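Local coordinates for protein diaminopimelate decarboxylase (Psychromonas ingrahamii, PDB 4XG1) that probably decarboxylates meso-diaminopimelate to L-lysine with the help of pyridoxal 5'-phosphate, the last step of lysine biosynthesis, at residues Q178-Y183 and L219-L224. Numbering follows the deposited sequence.
Sequences QALDVY and LILIDL
Ala179 meets Leu221 where two neighbouring outer helices of the TIM barrel, 179-188 and 209-227, pack side by side over the parallel strands. The short segments cross at -48°, inclined but closer to parallel than antiparallel, in keeping with helices that follow the adjacent parallel strands 145-152 and 192-198 in the chain; their axes approach to 11.2 Å, so the gap is bridged by side chains. Ala179, in the first turn after the N-cap residue Gln178, points its methyl at the isobutyl end of Leu221: Ala179 CB lies 3.7 Å from Leu221 CD1 and 3.8 Å from Leu221 CD2. With CG anti to the backbone N (chi1 167°), Leu221 reaches across and presents both branches of its fork to this methyl. Both side chains also touch Ile151 of strand 145-152, so this part of the interface lies against the barrel strands. Leu180, partly exposed, runs alongside Leu221 in the opposite direction, methyl against methyl; Leu180 CD2 touches two residues one helical turn apart, Leu221 CD1 at 4.0 Å and Leu224 CB at 4.3 Å. The CB of Tyr183 points toward helix 209-227, while its OH joins the helix to strands 192-198 and 145-152 through hydrogen bonds with Gly196 O and Ile149 N.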
ATOM      1  N   GLN B 178     -10.864 -22.088  24.304  1.00 23.63           N
ATOM      2  CA  GLN B 178      -9.585 -22.685  24.602  1.00 22.87           C
ATOM      3  C   GLN B 178      -8.735 -21.788  25.457  1.00 21.45           C
ATOM      4  O   GLN B 178      -7.561 -22.067  25.633  1.00 19.43           O
ATOM      5  CB  GLN B 178      -8.817 -22.993  23.327  1.00 25.71           C
ATOM      6  CG  GLN B 178      -9.592 -23.793  22.304  1.00 27.94           C
ATOM      7  CD  GLN B 178      -8.829 -23.853  21.020  1.00 31.76           C
ATOM      8  OE1 GLN B 178      -7.608 -24.003  21.019  1.00 33.10           O
ATOM      9  NE2 GLN B 178      -9.541 -23.730  19.899  1.00 34.96           N
ATOM     10  N   ALA B 179      -9.318 -20.726  26.007  1.00 20.80           N
ATOM     11  CA  ALA B 179      -8.532 -19.752  26.753  1.00 23.80           C
ATOM     12  C   ALA B 179      -7.742 -20.419  27.876  1.00 26.43           C
ATOM     13  O   ALA B 179      -6.507 -20.381  27.897  1.00 27.22           O
ATOM     14  CB  ALA B 179      -9.427 -18.644  27.303  1.00 23.80           C
ATOM     15  N   LEU B 180      -8.465 -21.091  28.764  1.00 30.14           N
ATOM     16  CA  LEU B 180      -7.872 -21.702  29.965  1.00 30.69           C
ATOM     17  C   LEU B 180      -6.792 -22.680  29.581  1.00 30.37           C
ATOM     18  O   LEU B 180      -5.725 -22.700  30.166  1.00 33.86           O
ATOM     19  CB  LEU B 180      -8.947 -22.417  30.769  1.00 31.67           C
ATOM     20  CG  LEU B 180     -10.102 -21.513  31.222  1.00 33.06           C
ATOM     21  CD1 LEU B 180     -11.381 -22.294  31.559  1.00 33.53           C
ATOM     22  CD2 LEU B 180      -9.652 -20.667  32.391  1.00 32.41           C
ATOM     23  N   ASP B 181      -7.042 -23.447  28.544  1.00 31.53           N
ATOM     24  CA  ASP B 181      -6.075 -24.415  28.126  1.00 34.11           C
ATOM     25  C   ASP B 181      -4.755 -23.759  27.770  1.00 35.81           C
ATOM     26  O   ASP B 181      -3.700 -24.300  28.093  1.00 40.57           O
ATOM     27  CB  ASP B 181      -6.615 -25.246  26.969  1.00 36.88           C
ATOM     28  CG  ASP B 181      -7.882 -25.982  27.342  1.00 40.22           C
ATOM     29  OD1 ASP B 181      -8.881 -25.300  27.690  1.00 39.07           O
ATOM     30  OD2 ASP B 181      -7.858 -27.225  27.292  1.00 41.76           O
ATOM     31  N   VAL B 182      -4.785 -22.626  27.070  1.00 33.95           N
ATOM     32  CA  VAL B 182      -3.529 -22.035  26.618  1.00 33.16           C
ATOM     33  C   VAL B 182      -2.945 -21.194  27.746  1.00 31.06           C
ATOM     34  O   VAL B 182      -1.731 -21.104  27.881  1.00 28.22           O
ATOM     35  CB  VAL B 182      -3.616 -21.228  25.281  1.00 33.69           C
ATOM     36  CG1 VAL B 182      -4.109 -22.090  24.123  1.00 33.31           C
ATOM     37  CG2 VAL B 182      -4.481 -19.998  25.428  1.00 34.61           C
ATOM     38  N   TYR B 183      -3.807 -20.557  28.520  1.00 29.34           N
ATOM     39  CA  TYR B 183      -3.338 -19.829  29.668  1.00 31.11           C
ATOM     40  C   TYR B 183      -2.600 -20.776  30.581  1.00 37.59           C
ATOM     41  O   TYR B 183      -1.662 -20.383  31.266  1.00 36.72           O
ATOM     42  CB  TYR B 183      -4.476 -19.151  30.398  1.00 29.55           C
ATOM     43  CG  TYR B 183      -4.527 -17.704  30.060  1.00 30.80           C
ATOM     44  CD1 TYR B 183      -3.641 -16.816  30.633  1.00 31.50           C
ATOM     45  CD2 TYR B 183      -5.451 -17.200  29.135  1.00 32.79           C
ATOM     46  CE1 TYR B 183      -3.691 -15.456  30.333  1.00 33.47           C
ATOM     47  CE2 TYR B 183      -5.492 -15.844  28.820  1.00 30.88           C
ATOM     48  CZ  TYR B 183      -4.608 -14.981  29.417  1.00 31.00           C
ATOM     49  OH  TYR B 183      -4.656 -13.637  29.148  1.00 32.57           O
ATOM     50  N   LEU B 219     -14.133 -10.600  31.671  1.00 23.10           N
ATOM     51  CA  LEU B 219     -14.182 -10.573  33.142  1.00 26.29           C
ATOM     52  C   LEU B 219     -14.540 -11.937  33.699  1.00 29.50           C
ATOM     53  O   LEU B 219     -13.840 -12.472  34.551  1.00 35.16           O
ATOM     54  CB  LEU B 219     -15.167  -9.545  33.646  1.00 25.62           C
ATOM     55  CG  LEU B 219     -14.785  -8.106  33.302  1.00 24.99           C
ATOM     56  CD1 LEU B 219     -15.842  -7.118  33.748  1.00 24.41           C
ATOM     57  CD2 LEU B 219     -13.441  -7.749  33.915  1.00 24.93           C
ATOM     58  N   ILE B 220     -15.586 -12.534  33.147  1.00 30.88           N
ATOM     59  CA  ILE B 220     -15.922 -13.922  33.442  1.00 29.90           C
ATOM     60  C   ILE B 220     -14.687 -14.779  33.333  1.00 28.61           C
ATOM     61  O   ILE B 220     -14.402 -15.595  34.235  1.00 35.57           O
ATOM     62  CB  ILE B 220     -17.019 -14.445  32.481  1.00 30.72           C
ATOM     63  CG1 ILE B 220     -18.360 -13.849  32.855  1.00 32.00           C
ATOM     64  CG2 ILE B 220     -17.102 -15.967  32.484  1.00 28.69           C
ATOM     65  CD1 ILE B 220     -19.375 -13.901  31.723  1.00 36.15           C
ATOM     66  N   LEU B 221     -13.962 -14.638  32.231  1.00 26.04           N
ATOM     67  CA  LEU B 221     -12.756 -15.465  32.018  1.00 27.44           C
ATOM     68  C   LEU B 221     -11.676 -15.175  33.059  1.00 29.98           C
ATOM     69  O   LEU B 221     -10.931 -16.078  33.451  1.00 26.71           O
ATOM     70  CB  LEU B 221     -12.161 -15.237  30.617  1.00 25.42           C
ATOM     71  CG  LEU B 221     -10.745 -15.778  30.370  1.00 22.78           C
ATOM     72  CD1 LEU B 221     -10.709 -17.290  30.498  1.00 22.10           C
ATOM     73  CD2 LEU B 221     -10.209 -15.387  28.996  1.00 23.81           C
ATOM     74  N   ILE B 222     -11.542 -13.903  33.434  1.00 32.03           N
ATOM     75  CA  ILE B 222     -10.527 -13.538  34.397  1.00 37.45           C
ATOM     76  C   ILE B 222     -10.790 -14.249  35.712  1.00 37.36           C
ATOM     77  O   ILE B 222      -9.893 -14.910  36.272  1.00 35.82           O
ATOM     78  CB  ILE B 222     -10.514 -12.032  34.632  1.00 42.67           C
ATOM     79  CG1 ILE B 222      -9.762 -11.357  33.479  1.00 43.31           C
ATOM     80  CG2 ILE B 222      -9.866 -11.724  35.982  1.00 45.95           C
ATOM     81  CD1 ILE B 222      -9.982  -9.866  33.398  1.00 42.27           C
ATOM     82  N   ASP B 223     -12.045 -14.156  36.147  1.00 36.68           N
ATOM     83  CA  ASP B 223     -12.513 -14.832  37.350  1.00 37.68           C
ATOM     84  C   ASP B 223     -12.256 -16.331  37.297  1.00 40.19           C
ATOM     85  O   ASP B 223     -11.653 -16.893  38.211  1.00 40.88           O
ATOM     86  CB  ASP B 223     -13.979 -14.511  37.584  1.00 34.83           C
ATOM     87  CG  ASP B 223     -14.191 -13.036  37.917  1.00 34.25           C
ATOM     88  OD1 ASP B 223     -13.185 -12.333  38.188  1.00 33.34           O
ATOM     89  OD2 ASP B 223     -15.343 -12.571  37.905  1.00 30.74           O
ATOM     90  N   LEU B 224     -12.634 -16.970  36.199  1.00 41.59           N
ATOM     91  CA  LEU B 224     -12.317 -18.390  36.044  1.00 42.39           C
ATOM     92  C   LEU B 224     -10.840 -18.655  36.187  1.00 39.52           C
ATOM     93  O   LEU B 224     -10.448 -19.733  36.625  1.00 43.95           O
ATOM     94  CB  LEU B 224     -12.863 -18.938  34.723  1.00 44.53           C
ATOM     95  CG  LEU B 224     -14.394 -19.002  34.743  1.00 51.24           C
ATOM     96  CD1 LEU B 224     -14.929 -19.228  33.338  1.00 54.17           C
ATOM     97  CD2 LEU B 224     -14.905 -20.090  35.685  1.00 53.47           C
TER